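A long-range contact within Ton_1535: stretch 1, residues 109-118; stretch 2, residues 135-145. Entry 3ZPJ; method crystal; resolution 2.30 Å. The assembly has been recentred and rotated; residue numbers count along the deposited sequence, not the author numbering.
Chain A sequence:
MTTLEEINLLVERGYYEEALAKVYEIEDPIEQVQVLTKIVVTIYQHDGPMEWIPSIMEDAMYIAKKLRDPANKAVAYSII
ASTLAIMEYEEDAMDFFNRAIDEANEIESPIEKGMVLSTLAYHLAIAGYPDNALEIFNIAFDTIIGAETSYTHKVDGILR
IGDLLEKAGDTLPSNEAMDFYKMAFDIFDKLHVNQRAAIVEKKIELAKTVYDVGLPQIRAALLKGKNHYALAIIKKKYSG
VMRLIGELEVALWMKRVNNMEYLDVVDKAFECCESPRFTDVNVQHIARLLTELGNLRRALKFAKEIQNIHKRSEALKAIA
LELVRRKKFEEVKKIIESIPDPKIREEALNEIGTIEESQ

Stretch 1 (109-118) SPIEKGMVLS
Stretch 2, residues 135-145: EIFNIAFDTII

Leu117 and Ala140 form the apolar centre of the contact. Leu117 CB lies 3.5 Å from Ala140 CB, and both CA-to-CB bonds point toward the other stretch. Leu117 is in the m rotamer at chi1 and t at chi2. Its side chain is a knob in a hole made by Ile136, Ile139, Ala140 and Thr143. Leu117 CD1 is 4.2 Å from Ile139 CG2, and Leu117 CB is 4.3 Å from Ile136 CG2. Ile136 and Ile139 are both m at chi1 and chi2.

The backbones here are two helices, 110-118 and 135-145, with phi near -60° and psi mostly near -40°. They run almost antiparallel, at 165° between N-to-C directions, and their axes approach to 8.0 Å. The register pairs Ile111 with Ile144, Gly114 with Ala140, and Ser118 with Phe137. The CA atoms of Gly114 and Ala140 are 4.3 Å apart.

Gly114 permits this close approach. An ideal CB on it would point toward stretch 2 and lie 2.4 Å from Ile144 CG1, a clash. Instead, Gly114 CA meets Ile144 CG1 at 3.9 Å, and Gly114 O meets Ala140 CB at 3.4 Å. Ile144 is m, t; its CA-to-CB bond points sideways, but the end of its side chain comes nearer. Ile144 CG1 is also 4.2 Å from Ile111 CA.

Thr143 supplies the reciprocal knob, seated among Pro110, Lys113, Gly114 and Leu117. Its chi1 is m. Thr143 CG2 lies 3.4 Å from Pro110 O and 4.0 Å from Lys113 CB. Thr143 OG1 donates a hydrogen bond to Ile139 O in its own helix, at 2.6 Å. That bond satisfies the hydroxyl proton beside an apolar neighbour, Leu117 CD1, 4.0 Å from Thr143 OG1.

At the other end, Phe137 has chi1 at -91°, between wells, and chi2 at -60°. Phe137 CE1 is 3.4 Å from Ser118 O and 3.8 Å from Ser118 CB. The carbonyl approaches the ring obliquely. Ser118 is p at chi1, with its OG 2.8 Å from Met115 O and 3.2 Å from Gly114 O, so its hydroxyl turns back to its own helix.

No hydrogen bond crosses between the stretches. The listed polar bonds stay within each stretch, and Lys113 NZ is bonded elsewhere in the structure. Ser109 caps the start of stretch 1: with chi1 t, its OG accepts from Glu112 N at 3.0 Å. The contact between the stretches is one of packing and buries 517 Å², both sides summed.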

# COMPACT_ATOMS: atom_id res chain seq x y z
N SER A 109 27.61 -15.97 -1.22
CA SER A 109 27.35 -14.97 -2.25
C SER A 109 26.57 -13.79 -1.67
O SER A 109 25.43 -13.97 -1.25
CB SER A 109 26.52 -15.60 -3.37
OG SER A 109 26.16 -14.66 -4.37
N PRO A 110 27.17 -12.59 -1.66
CA PRO A 110 26.41 -11.42 -1.16
C PRO A 110 25.22 -11.09 -2.04
O PRO A 110 24.19 -10.62 -1.53
CB PRO A 110 27.44 -10.27 -1.17
CG PRO A 110 28.65 -10.80 -1.88
CD PRO A 110 28.60 -12.30 -1.84
N ILE A 111 25.34 -11.33 -3.34
CA ILE A 111 24.19 -11.14 -4.20
C ILE A 111 23.14 -12.19 -3.85
O ILE A 111 21.96 -11.88 -3.80
CB ILE A 111 24.56 -11.15 -5.71
CG1 ILE A 111 25.50 -9.98 -6.02
CG2 ILE A 111 23.31 -11.00 -6.57
CD1 ILE A 111 25.84 -9.87 -7.48
N GLU A 112 23.56 -13.43 -3.57
CA GLU A 112 22.54 -14.40 -3.16
C GLU A 112 21.92 -13.98 -1.83
O GLU A 112 20.68 -13.95 -1.70
CB GLU A 112 23.08 -15.82 -3.10
CG GLU A 112 21.98 -16.89 -3.16
CD GLU A 112 22.51 -18.31 -3.04
OE1 GLU A 112 23.75 -18.49 -3.06
OE2 GLU A 112 21.68 -19.25 -2.93
N LYS A 113 22.76 -13.64 -0.85
CA LYS A 113 22.26 -13.17 0.44
C LYS A 113 21.22 -12.06 0.28
O LYS A 113 20.16 -12.12 0.89
CB LYS A 113 23.39 -12.66 1.29
CG LYS A 113 23.01 -12.37 2.73
CD LYS A 113 24.28 -12.35 3.59
CE LYS A 113 24.03 -11.78 4.97
NZ LYS A 113 25.20 -12.01 5.87
N GLY A 114 21.54 -11.08 -0.55
CA GLY A 114 20.68 -9.92 -0.74
C GLY A 114 19.32 -10.34 -1.24
O GLY A 114 18.30 -9.81 -0.80
N MET A 115 19.31 -11.29 -2.16
CA MET A 115 18.08 -11.77 -2.79
C MET A 115 17.18 -12.45 -1.78
O MET A 115 15.97 -12.18 -1.71
CB MET A 115 18.43 -12.77 -3.90
CG MET A 115 19.17 -12.15 -5.07
SD MET A 115 18.08 -11.18 -6.11
CE MET A 115 18.55 -11.89 -7.68
N VAL A 116 17.78 -13.33 -1.00
CA VAL A 116 17.07 -14.03 0.05
C VAL A 116 16.55 -13.04 1.07
O VAL A 116 15.40 -13.13 1.48
CB VAL A 116 17.99 -15.07 0.74
CG1 VAL A 116 17.39 -15.54 2.05
CG2 VAL A 116 18.25 -16.24 -0.20
N LEU A 117 17.36 -12.05 1.46
CA LEU A 117 16.87 -11.07 2.44
C LEU A 117 15.62 -10.31 1.99
O LEU A 117 14.71 -10.05 2.80
CB LEU A 117 17.96 -10.08 2.84
CG LEU A 117 19.08 -10.77 3.60
CD1 LEU A 117 20.17 -9.77 3.91
CD2 LEU A 117 18.51 -11.36 4.87
N SER A 118 15.56 -9.97 0.71
CA SER A 118 14.44 -9.15 0.24
C SER A 118 13.16 -9.97 0.18
O SER A 118 12.07 -9.40 0.27
CB SER A 118 14.76 -8.50 -1.12
OG SER A 118 15.39 -9.42 -1.98
N GLU A 135 13.54 -2.43 7.34
CA GLU A 135 14.86 -2.57 7.90
C GLU A 135 15.61 -3.67 7.14
O GLU A 135 16.76 -3.51 6.77
CB GLU A 135 14.77 -2.90 9.39
CG GLU A 135 16.11 -2.93 10.11
CD GLU A 135 16.00 -3.43 11.55
OE1 GLU A 135 14.91 -3.91 11.95
OE2 GLU A 135 17.00 -3.33 12.29
N ILE A 136 14.91 -4.76 6.86
CA ILE A 136 15.51 -5.89 6.19
C ILE A 136 15.73 -5.60 4.71
O ILE A 136 16.77 -5.98 4.15
CB ILE A 136 14.66 -7.15 6.40
CG1 ILE A 136 14.60 -7.49 7.89
CG2 ILE A 136 15.20 -8.32 5.57
CD1 ILE A 136 15.96 -7.56 8.56
N PHE A 137 14.77 -4.92 4.08
CA PHE A 137 14.96 -4.52 2.69
C PHE A 137 16.23 -3.69 2.57
O PHE A 137 16.98 -3.83 1.61
CB PHE A 137 13.76 -3.71 2.17
CG PHE A 137 12.68 -4.54 1.53
CD1 PHE A 137 12.95 -5.33 0.41
CD2 PHE A 137 11.37 -4.50 2.01
CE1 PHE A 137 11.95 -6.08 -0.21
CE2 PHE A 137 10.36 -5.25 1.40
CZ PHE A 137 10.65 -6.04 0.28
N ASN A 138 16.46 -2.82 3.55
CA ASN A 138 17.61 -1.94 3.52
C ASN A 138 18.92 -2.68 3.72
O ASN A 138 19.92 -2.35 3.09
CB ASN A 138 17.46 -0.82 4.55
CG ASN A 138 16.69 0.36 4.00
OD1 ASN A 138 15.51 0.52 4.28
ND2 ASN A 138 17.35 1.16 3.19
N ILE A 139 18.90 -3.66 4.62
CA ILE A 139 20.05 -4.54 4.79
C ILE A 139 20.27 -5.32 3.49
O ILE A 139 21.41 -5.46 3.02
CB ILE A 139 19.85 -5.55 5.94
CG1 ILE A 139 19.42 -4.86 7.23
CG2 ILE A 139 21.13 -6.36 6.17
CD1 ILE A 139 20.20 -3.63 7.55
N ALA A 140 19.18 -5.81 2.89
CA ALA A 140 19.31 -6.57 1.65
C ALA A 140 20.02 -5.69 0.64
O ALA A 140 21.01 -6.09 0.05
CB ALA A 140 17.96 -7.02 1.12
N PHE A 141 19.52 -4.46 0.49
CA PHE A 141 20.10 -3.48 -0.43
C PHE A 141 21.57 -3.16 -0.13
O PHE A 141 22.39 -3.17 -1.05
CB PHE A 141 19.26 -2.20 -0.45
CG PHE A 141 19.80 -1.10 -1.35
CD1 PHE A 141 19.58 -1.13 -2.72
CD2 PHE A 141 20.51 -0.03 -0.81
CE1 PHE A 141 20.07 -0.11 -3.54
CE2 PHE A 141 20.98 0.99 -1.62
CZ PHE A 141 20.75 0.94 -2.99
N ASP A 142 21.89 -2.91 1.14
CA ASP A 142 23.27 -2.64 1.54
C ASP A 142 24.16 -3.84 1.23
O ASP A 142 25.34 -3.67 0.94
CB ASP A 142 23.39 -2.33 3.05
CG ASP A 142 22.59 -1.11 3.49
OD1 ASP A 142 22.28 -0.24 2.65
OD2 ASP A 142 22.27 -1.03 4.70
N THR A 143 23.61 -5.04 1.31
CA THR A 143 24.39 -6.25 1.10
C THR A 143 24.84 -6.34 -0.35
O THR A 143 25.99 -6.67 -0.62
CB THR A 143 23.59 -7.51 1.46
OG1 THR A 143 23.15 -7.40 2.81
CG2 THR A 143 24.46 -8.77 1.31
N ILE A 144 23.93 -6.04 -1.28
CA ILE A 144 24.27 -6.13 -2.69
C ILE A 144 25.20 -4.99 -3.09
O ILE A 144 26.32 -5.22 -3.58
CB ILE A 144 23.02 -6.14 -3.55
CG1 ILE A 144 22.27 -7.46 -3.34
CG2 ILE A 144 23.39 -5.96 -5.02
CD1 ILE A 144 20.93 -7.51 -4.03
N ILE A 145 24.76 -3.77 -2.85
CA ILE A 145 25.55 -2.59 -3.17
C ILE A 145 26.98 -2.58 -2.59
O ILE A 145 27.88 -1.96 -3.14
CB ILE A 145 24.84 -1.30 -2.73
CG1 ILE A 145 25.30 -0.11 -3.57
CG2 ILE A 145 25.07 -1.04 -1.27
CD1 ILE A 145 24.69 -0.08 -4.94